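Local structure of chorismate synthase (Aquifex aeolicus, 1Q1L) at residues 224-232 with 320-328; 13-22 with 134-144. The protein catalyses, with reduced FMN as cofactor, the elimination of phosphate from 5-enolpyruvylshikimate-3-phosphate to give chorismate, the branch point of aromatic amino acid biosynthesis. One frame throughout, in Å; residues are numbered along the deposited sequence.

Interaction 1 (224-232 with 320-328)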
loop_
_atom_site.group_PDB
_atom_site.type_symbol
_atom_site.label_atom_id
_atom_site.label_comp_id
_atom_site.label_asym_id
_atom_site.label_seq_id
_atom_site.Cartn_x
_atom_site.Cartn_y
_atom_site.Cartn_z
ATOM N N GLY A 224 -15.150 -23.958 -36.171
ATOM C CA GLY A 224 -14.156 -22.934 -35.909
ATOM C C GLY A 224 -14.688 -21.895 -34.939
ATOM O O GLY A 224 -14.631 -20.696 -35.204
ATOM N N GLU A 225 -15.215 -22.359 -33.812
ATOM C CA GLU A 225 -15.764 -21.467 -32.800
ATOM C C GLU A 225 -15.209 -21.785 -31.419
ATOM O O GLU A 225 -15.003 -22.950 -31.076
ATOM C CB GLU A 225 -17.291 -21.574 -32.782
ATOM C CG GLU A 225 -17.960 -20.983 -34.012
ATOM C CD GLU A 225 -18.022 -19.467 -33.970
ATOM O OE1 GLU A 225 -17.008 -18.833 -33.598
ATOM O OE2 GLU A 225 -19.087 -18.908 -34.316
ATOM N N SER A 226 -14.960 -20.742 -30.635
ATOM C CA SER A 226 -14.438 -20.899 -29.283
ATOM C C SER A 226 -15.581 -20.753 -28.281
ATOM O O SER A 226 -16.596 -20.127 -28.576
ATOM C CB SER A 226 -13.347 -19.861 -29.006
ATOM O OG SER A 226 -13.796 -18.546 -29.290
ATOM N N LEU A 227 -15.405 -21.328 -27.095
ATOM C CA LEU A 227 -16.436 -21.287 -26.065
ATOM C C LEU A 227 -16.026 -20.620 -24.757
ATOM O O LEU A 227 -14.864 -20.642 -24.361
ATOM C CB LEU A 227 -16.905 -22.713 -25.771
ATOM C CG LEU A 227 -18.265 -23.195 -26.294
ATOM C CD1 LEU A 227 -18.733 -22.375 -27.480
ATOM C CD2 LEU A 227 -18.139 -24.672 -26.650
ATOM N N GLY A 228 -17.008 -20.019 -24.096
ATOM C CA GLY A 228 -16.776 -19.378 -22.818
ATOM C C GLY A 228 -17.416 -20.270 -21.775
ATOM O O GLY A 228 -17.781 -21.408 -22.076
ATOM N N GLY A 229 -17.565 -19.775 -20.553
ATOM C CA GLY A 229 -18.172 -20.593 -19.522
ATOM C C GLY A 229 -18.376 -19.876 -18.206
ATOM O O GLY A 229 -17.911 -18.751 -18.004
ATOM N N VAL A 230 -19.082 -20.540 -17.301
ATOM C CA VAL A 230 -19.353 -19.983 -15.991
ATOM C C VAL A 230 -19.078 -21.032 -14.935
ATOM O O VAL A 230 -19.413 -22.208 -15.112
ATOM C CB VAL A 230 -20.825 -19.537 -15.872
ATOM C CG1 VAL A 230 -21.108 -19.061 -14.461
ATOM C CG2 VAL A 230 -21.121 -18.438 -16.882
ATOM N N PHE A 231 -18.443 -20.624 -13.845
ATOM C CA PHE A 231 -18.187 -21.552 -12.756
ATOM C C PHE A 231 -18.492 -20.890 -11.426
ATOM O O PHE A 231 -18.612 -19.669 -11.338
ATOM C CB PHE A 231 -16.745 -22.063 -12.769
ATOM C CG PHE A 231 -15.716 -20.980 -12.695
ATOM C CD1 PHE A 231 -15.242 -20.374 -13.853
ATOM C CD2 PHE A 231 -15.207 -20.570 -11.468
ATOM C CE1 PHE A 231 -14.270 -19.374 -13.787
ATOM C CE2 PHE A 231 -14.235 -19.568 -11.397
ATOM C CZ PHE A 231 -13.767 -18.973 -12.557
ATOM N N GLU A 232 -18.650 -21.706 -10.392
ATOM C CA GLU A 232 -18.932 -21.187 -9.070
ATOM C C GLU A 232 -17.808 -21.644 -8.155
ATOM O O GLU A 232 -17.362 -22.792 -8.218
ATOM C CB GLU A 232 -20.298 -21.692 -8.577
ATOM C CG GLU A 232 -21.418 -21.436 -9.595
ATOM C CD GLU A 232 -22.804 -21.841 -9.119
ATOM O OE1 GLU A 232 -22.924 -22.836 -8.374
ATOM O OE2 GLU A 232 -23.781 -21.165 -9.515
ATOM N N ARG A 320 -19.882 -16.457 -8.265
ATOM C CA ARG A 320 -20.177 -16.929 -9.621
ATOM C C ARG A 320 -19.298 -16.116 -10.569
ATOM O O ARG A 320 -19.262 -14.890 -10.492
ATOM C CB ARG A 320 -21.665 -16.729 -9.930
ATOM C CG ARG A 320 -22.580 -17.103 -8.763
ATOM C CD ARG A 320 -24.027 -17.294 -9.212
ATOM N NE ARG A 320 -24.165 -18.443 -10.099
ATOM C CZ ARG A 320 -24.388 -18.363 -11.406
ATOM N NH1 ARG A 320 -24.509 -17.182 -11.999
ATOM N NH2 ARG A 320 -24.473 -19.471 -12.129
ATOM N N VAL A 321 -18.599 -16.807 -11.462
ATOM C CA VAL A 321 -17.660 -16.160 -12.365
ATOM C C VAL A 321 -17.885 -16.484 -13.835
ATOM O O VAL A 321 -18.011 -17.650 -14.214
ATOM C CB VAL A 321 -16.218 -16.561 -11.967
ATOM C CG1 VAL A 321 -15.204 -15.742 -12.734
ATOM C CG2 VAL A 321 -16.039 -16.388 -10.457
ATOM N N ALA A 322 -17.903 -15.441 -14.662
ATOM C CA ALA A 322 -18.134 -15.596 -16.096
ATOM C C ALA A 322 -16.874 -15.380 -16.926
ATOM O O ALA A 322 -16.212 -14.338 -16.822
ATOM C CB ALA A 322 -19.225 -14.628 -16.542
HETATM N N MSE A 323 -16.542 -16.369 -17.749
HETATM C CA MSE A 323 -15.366 -16.291 -18.611
HETATM C C MSE A 323 -15.798 -16.186 -20.073
HETATM O O MSE A 323 -16.540 -17.032 -20.565
HETATM C CB MSE A 323 -14.496 -17.535 -18.436
HETATM C CG MSE A 323 -13.208 -17.473 -19.225
HETATM SE SE MSE A 323 -12.343 -19.178 -19.342
HETATM C CE MSE A 323 -13.213 -19.786 -20.970
ATOM N N LYS A 324 -15.330 -15.152 -20.764
ATOM C CA LYS A 324 -15.695 -14.960 -22.163
ATOM C C LYS A 324 -14.969 -15.974 -23.036
ATOM O O LYS A 324 -13.975 -16.569 -22.616
ATOM C CB LYS A 324 -15.341 -13.547 -22.622
ATOM C CG LYS A 324 -13.859 -13.325 -22.887
ATOM C CD LYS A 324 -13.610 -11.918 -23.412
ATOM C CE LYS A 324 -12.257 -11.800 -24.118
ATOM N NZ LYS A 324 -11.098 -12.072 -23.228
ATOM N N PRO A 325 -15.462 -16.186 -24.267
ATOM C CA PRO A 325 -14.849 -17.135 -25.197
ATOM C C PRO A 325 -13.390 -16.773 -25.453
ATOM O O PRO A 325 -13.054 -15.609 -25.676
ATOM C CB PRO A 325 -15.700 -16.989 -26.457
ATOM C CG PRO A 325 -17.019 -16.558 -25.932
ATOM C CD PRO A 325 -16.638 -15.550 -24.883
ATOM N N ILE A 326 -12.535 -17.785 -25.424
ATOM C CA ILE A 326 -11.108 -17.614 -25.640
ATOM C C ILE A 326 -10.808 -17.265 -27.107
ATOM O O ILE A 326 -11.573 -17.620 -28.001
ATOM C CB ILE A 326 -10.372 -18.906 -25.184
ATOM C CG1 ILE A 326 -9.369 -18.553 -24.082
ATOM C CG2 ILE A 326 -9.741 -19.624 -26.372
ATOM C CD1 ILE A 326 -9.994 -17.831 -22.895
ATOM N N PRO A 327 -9.672 -16.593 -27.370
ATOM C CA PRO A 327 -9.271 -16.190 -28.717
ATOM C C PRO A 327 -10.346 -16.075 -29.798
ATOM O O PRO A 327 -11.515 -15.815 -29.503
ATOM C CB PRO A 327 -8.184 -17.202 -29.033
ATOM C CG PRO A 327 -7.424 -17.257 -27.673
ATOM C CD PRO A 327 -8.447 -16.826 -26.583
ATOM N N THR A 328 -9.924 -16.240 -31.050
ATOM C CA THR A 328 -10.807 -16.147 -32.212
ATOM C C THR A 328 -12.010 -15.243 -31.967
ATOM O O THR A 328 -12.501 -14.587 -32.886
ATOM C CB THR A 328 -11.318 -17.539 -32.649
ATOM O OG1 THR A 328 -12.219 -18.057 -31.663
ATOM C CG2 THR A 328 -10.150 -18.502 -32.820
#
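With F231 CG lodged between its own backbone N and carbonyl carbon (chi1 58°), the phenyl ring lies beside V321 and offers it one face. V321 CB stands over that face, offset toward the rim, in a CH-pi contact that brings it to 3.5 Å from F231 CZ. Both methyls of V321 also touch the ring, V321 CG1 approaching F231 CZ to 3.5 Å. On the other face of the sheet, E232 and R320 run side by side, and a bend at chi3 of the arginine presents its guanidinium edge to a single oxygen. R320 NE reaches E232 OE2 at 2.8 Å almost straight, while NH2 adds a longer, more bent bond of 3.2 Å to the same OE2. The carboxylate stands nearly perpendicular to the guanidinium (89°), and the two nitrogens approach OE2 on its anti side from opposite faces of the carboxylate plane. K181 pairs with this oxygen too, Y183 holds OE1, and R320 NH1 serves E270. A leucine in place of R320 would probably leave E270 without its arginine mate and E232 relying on K181 and Y183. The short strand segments 229-232 and 320-323, running antiparallel at 159°, are joined through the hydrogen-bonded pairs G229–M323 and F231–V321, with M323 N 2.8 Å from G229 O. At G228 the chains close up, CA lying 3.3 Å from M323 O where a CB would clash. Beyond it, S226 OG donates to I326 O at 2.7 Å. F231 and selenomethionine M323 pack against helix 356-379, and V230 touches strand 162-170. The arrangement is that of two interior, neighbouring strands in an antiparallel layer of the beta-alpha-beta sandwich, whose strand 317-323 runs directly into K324-T328, predicted to bind FMN.

Interaction 2 (13-22 with 134-144)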
loop_
_atom_site.group_PDB
_atom_site.type_symbol
_atom_site.label_atom_id
_atom_site.label_comp_id
_atom_site.label_asym_id
_atom_site.label_seq_id
_atom_site.Cartn_x
_atom_site.Cartn_y
_atom_site.Cartn_z
ATOM N N THR A 13 4.448 -11.955 -8.723
ATOM C CA THR A 13 4.715 -13.059 -9.639
ATOM C C THR A 13 5.419 -12.444 -10.839
ATOM O O THR A 13 5.322 -11.236 -11.067
ATOM C CB THR A 13 3.424 -13.749 -10.137
ATOM O OG1 THR A 13 2.694 -12.849 -10.980
ATOM C CG2 THR A 13 2.553 -14.168 -8.968
ATOM N N ALA A 14 6.120 -13.277 -11.602
ATOM C CA ALA A 14 6.845 -12.811 -12.778
ATOM C C ALA A 14 7.126 -13.977 -13.710
ATOM O O ALA A 14 7.021 -15.137 -13.310
ATOM C CB ALA A 14 8.163 -12.160 -12.359
ATOM N N GLY A 15 7.492 -13.660 -14.948
ATOM C CA GLY A 15 7.801 -14.689 -15.921
ATOM C C GLY A 15 6.967 -14.561 -17.177
ATOM O O GLY A 15 5.800 -14.166 -17.106
ATOM N N GLU A 16 7.564 -14.873 -18.326
ATOM C CA GLU A 16 6.845 -14.818 -19.595
ATOM C C GLU A 16 6.450 -16.252 -19.948
ATOM O O GLU A 16 7.066 -17.203 -19.465
ATOM C CB GLU A 16 7.715 -14.250 -20.723
ATOM C CG GLU A 16 8.956 -13.467 -20.308
ATOM C CD GLU A 16 8.680 -12.321 -19.350
ATOM O OE1 GLU A 16 7.678 -11.597 -19.532
ATOM O OE2 GLU A 16 9.489 -12.134 -18.419
ATOM N N SER A 17 5.431 -16.407 -20.788
ATOM C CA SER A 17 4.966 -17.734 -21.175
ATOM C C SER A 17 6.063 -18.577 -21.821
ATOM O O SER A 17 6.138 -19.785 -21.598
ATOM C CB SER A 17 3.761 -17.617 -22.112
ATOM O OG SER A 17 3.949 -16.584 -23.063
ATOM N N HIS A 18 6.918 -17.942 -22.614
ATOM C CA HIS A 18 8.009 -18.657 -23.260
ATOM C C HIS A 18 9.352 -18.147 -22.763
ATOM O O HIS A 18 10.143 -17.578 -23.513
ATOM C CB HIS A 18 7.913 -18.526 -24.783
ATOM C CG HIS A 18 6.683 -19.157 -25.360
ATOM N ND1 HIS A 18 5.471 -18.502 -25.428
ATOM C CD2 HIS A 18 6.463 -20.404 -25.838
ATOM C CE1 HIS A 18 4.558 -19.319 -25.924
ATOM N NE2 HIS A 18 5.134 -20.480 -26.181
ATOM N N GLY A 19 9.591 -18.354 -21.475
ATOM C CA GLY A 19 10.833 -17.932 -20.867
ATOM C C GLY A 19 11.311 -19.070 -20.001
ATOM O O GLY A 19 10.724 -20.149 -20.025
ATOM N N LYS A 20 12.367 -18.843 -19.231
ATOM C CA LYS A 20 12.896 -19.885 -18.368
ATOM C C LYS A 20 11.806 -20.447 -17.461
ATOM O O LYS A 20 11.698 -21.661 -17.289
ATOM C CB LYS A 20 14.047 -19.330 -17.532
ATOM C CG LYS A 20 15.159 -18.718 -18.379
ATOM C CD LYS A 20 16.301 -18.210 -17.516
ATOM C CE LYS A 20 17.414 -17.614 -18.366
ATOM N NZ LYS A 20 18.576 -17.228 -17.518
ATOM N N GLY A 21 10.986 -19.568 -16.892
ATOM C CA GLY A 21 9.927 -20.034 -16.015
ATOM C C GLY A 21 9.149 -18.926 -15.331
ATOM O O GLY A 21 9.276 -17.755 -15.676
ATOM N N LEU A 22 8.330 -19.308 -14.358
ATOM C CA LEU A 22 7.524 -18.341 -13.619
ATOM C C LEU A 22 8.051 -18.266 -12.197
ATOM O O LEU A 22 8.367 -19.290 -11.592
ATOM C CB LEU A 22 6.061 -18.779 -13.597
ATOM C CG LEU A 22 5.447 -19.125 -14.957
ATOM C CD1 LEU A 22 4.029 -19.637 -14.754
ATOM C CD2 LEU A 22 5.462 -17.906 -15.861
ATOM N N LEU A 134 2.027 -10.367 -24.952
ATOM C CA LEU A 134 1.289 -11.612 -24.772
ATOM C C LEU A 134 2.081 -12.620 -23.932
ATOM O O LEU A 134 1.501 -13.369 -23.145
ATOM C CB LEU A 134 0.935 -12.213 -26.136
ATOM C CG LEU A 134 -0.155 -13.289 -26.145
ATOM C CD1 LEU A 134 -1.430 -12.737 -25.515
ATOM C CD2 LEU A 134 -0.424 -13.738 -27.573
ATOM N N GLU A 135 3.403 -12.632 -24.100
ATOM C CA GLU A 135 4.273 -13.537 -23.345
ATOM C C GLU A 135 3.961 -13.466 -21.852
ATOM O O GLU A 135 3.819 -14.491 -21.186
ATOM C CB GLU A 135 5.747 -13.169 -23.558
ATOM C CG GLU A 135 6.369 -13.666 -24.853
ATOM C CD GLU A 135 6.666 -15.151 -24.829
ATOM O OE1 GLU A 135 7.321 -15.609 -23.868
ATOM O OE2 GLU A 135 6.253 -15.859 -25.774
ATOM N N ARG A 136 3.854 -12.246 -21.336
ATOM C CA ARG A 136 3.571 -12.017 -19.924
ATOM C C ARG A 136 2.075 -12.014 -19.603
ATOM O O ARG A 136 1.667 -12.401 -18.505
ATOM C CB ARG A 136 4.193 -10.684 -19.482
ATOM C CG ARG A 136 3.748 -10.201 -18.106
ATOM C CD ARG A 136 4.066 -11.224 -17.029
ATOM N NE ARG A 136 3.595 -10.800 -15.712
ATOM C CZ ARG A 136 3.629 -11.567 -14.627
ATOM N NH1 ARG A 136 4.112 -12.801 -14.699
ATOM N NH2 ARG A 136 3.173 -11.104 -13.472
ATOM N N ALA A 137 1.265 -11.583 -20.565
ATOM C CA ALA A 137 -0.181 -11.511 -20.379
ATOM C C ALA A 137 -0.856 -12.877 -20.364
ATOM O O ALA A 137 -1.767 -13.118 -19.569
ATOM C CB ALA A 137 -0.804 -10.640 -21.474
ATOM N N SER A 138 -0.405 -13.758 -21.250
ATOM C CA SER A 138 -0.971 -15.097 -21.372
ATOM C C SER A 138 -1.374 -15.748 -20.053
ATOM O O SER A 138 -0.749 -15.520 -19.014
ATOM C CB SER A 138 0.002 -16.011 -22.117
ATOM O OG SER A 138 0.051 -15.669 -23.492
ATOM N N ALA A 139 -2.426 -16.563 -20.117
ATOM C CA ALA A 139 -2.945 -17.273 -18.957
ATOM C C ALA A 139 -1.860 -18.126 -18.318
ATOM O O ALA A 139 -2.107 -18.829 -17.344
ATOM C CB ALA A 139 -4.121 -18.145 -19.367
ATOM N N ARG A 140 -0.661 -18.067 -18.885
ATOM C CA ARG A 140 0.476 -18.815 -18.364
ATOM C C ARG A 140 0.748 -18.297 -16.954
ATOM O O ARG A 140 1.120 -19.056 -16.065
ATOM C CB ARG A 140 1.705 -18.566 -19.238
ATOM C CG ARG A 140 2.587 -19.779 -19.498
ATOM C CD ARG A 140 3.218 -20.372 -18.250
ATOM N NE ARG A 140 2.531 -21.589 -17.836
ATOM C CZ ARG A 140 3.122 -22.631 -17.259
ATOM N NH1 ARG A 140 4.426 -22.622 -17.019
ATOM N NH2 ARG A 140 2.402 -23.692 -16.920
ATOM N N GLU A 141 0.553 -16.994 -16.769
ATOM C CA GLU A 141 0.781 -16.338 -15.486
ATOM C C GLU A 141 -0.122 -16.873 -14.381
ATOM O O GLU A 141 0.258 -16.846 -13.210
ATOM C CB GLU A 141 0.580 -14.823 -15.630
ATOM C CG GLU A 141 1.104 -13.968 -14.468
ATOM C CD GLU A 141 0.146 -13.884 -13.286
ATOM O OE1 GLU A 141 -1.046 -13.572 -13.502
ATOM O OE2 GLU A 141 0.590 -14.114 -12.139
ATOM N N THR A 142 -1.309 -17.366 -14.742
ATOM C CA THR A 142 -2.225 -17.885 -13.732
ATOM C C THR A 142 -1.601 -19.069 -13.000
ATOM O O THR A 142 -1.984 -19.375 -11.873
ATOM C CB THR A 142 -3.605 -18.315 -14.330
ATOM O OG1 THR A 142 -3.432 -19.419 -15.225
ATOM C CG2 THR A 142 -4.249 -17.158 -15.078
ATOM N N ALA A 143 -0.637 -19.731 -13.630
ATOM C CA ALA A 143 0.027 -20.864 -12.985
ATOM C C ALA A 143 0.747 -20.396 -11.713
ATOM O O ALA A 143 0.781 -21.108 -10.706
ATOM C CB ALA A 143 1.021 -21.504 -13.942
ATOM N N ALA A 144 1.326 -19.201 -11.759
ATOM C CA ALA A 144 2.015 -18.667 -10.590
ATOM C C ALA A 144 0.965 -18.295 -9.545
ATOM O O ALA A 144 1.199 -18.429 -8.344
ATOM C CB ALA A 144 2.840 -17.435 -10.975
#
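T13 and R136 cross at about a right angle, the threonine hydroxyl meeting the guanidinium edge nearly in its plane, with R136 NH2 3.1 Å from T13 OG1. The same hydroxyl donates a hydrogen bond to E141 OE2 (2.7 Å), coming from above the carboxylate plane, and E141 CG lies over one face of the guanidinium. R136 NH1 meets a lone pair of G15 O at 3.2 Å, also near the guanidinium plane, so two edge bonds fix the rotation of the group; NH2 is shared with I246 O of the second subunit. E135 bends at chi2 (-75°) and crosses H18 at about a right angle, the carboxylate and ring planes 46° apart; E135 OE1 accepts H18 N at 2.7 Å and OE2 takes only a weak bond from ND1. E135 O accepts S17 OG on a lone pair at 2.8 Å. L22 CD1 rests over a face of the R140 guanidinium and touches A143 CB at 3.6 Å, while R140 NH2 forms a salt bridge with D62. The loop between strands 10-14 and 21-27, with the strand ends that flank it, packs on the junction of helices 131-137 and 142-157, which carries R136-S138 of the predicted FMN site.

Both contacts are largely buried, with exposed residues at their edges, P327 and T328 in interaction 1 and H18 in interaction 2, yet they join different elements of the sandwich. Interaction 1 pairs neighbouring strands of one antiparallel sheet, so regular backbone bonds dominate and side chains add a ring contact and a salt bridge. Interaction 2 sets a loop and its flanking strand ends against a helix junction; most of its hydrogen bonds involve side chains, meeting each other or backbone atoms, beside a leucine contact. The centres of interactions 1 and 2 lie about 21 Å apart. Each holds part of the predicted FMN site and meets the second subunit; interaction 2 also meets the third.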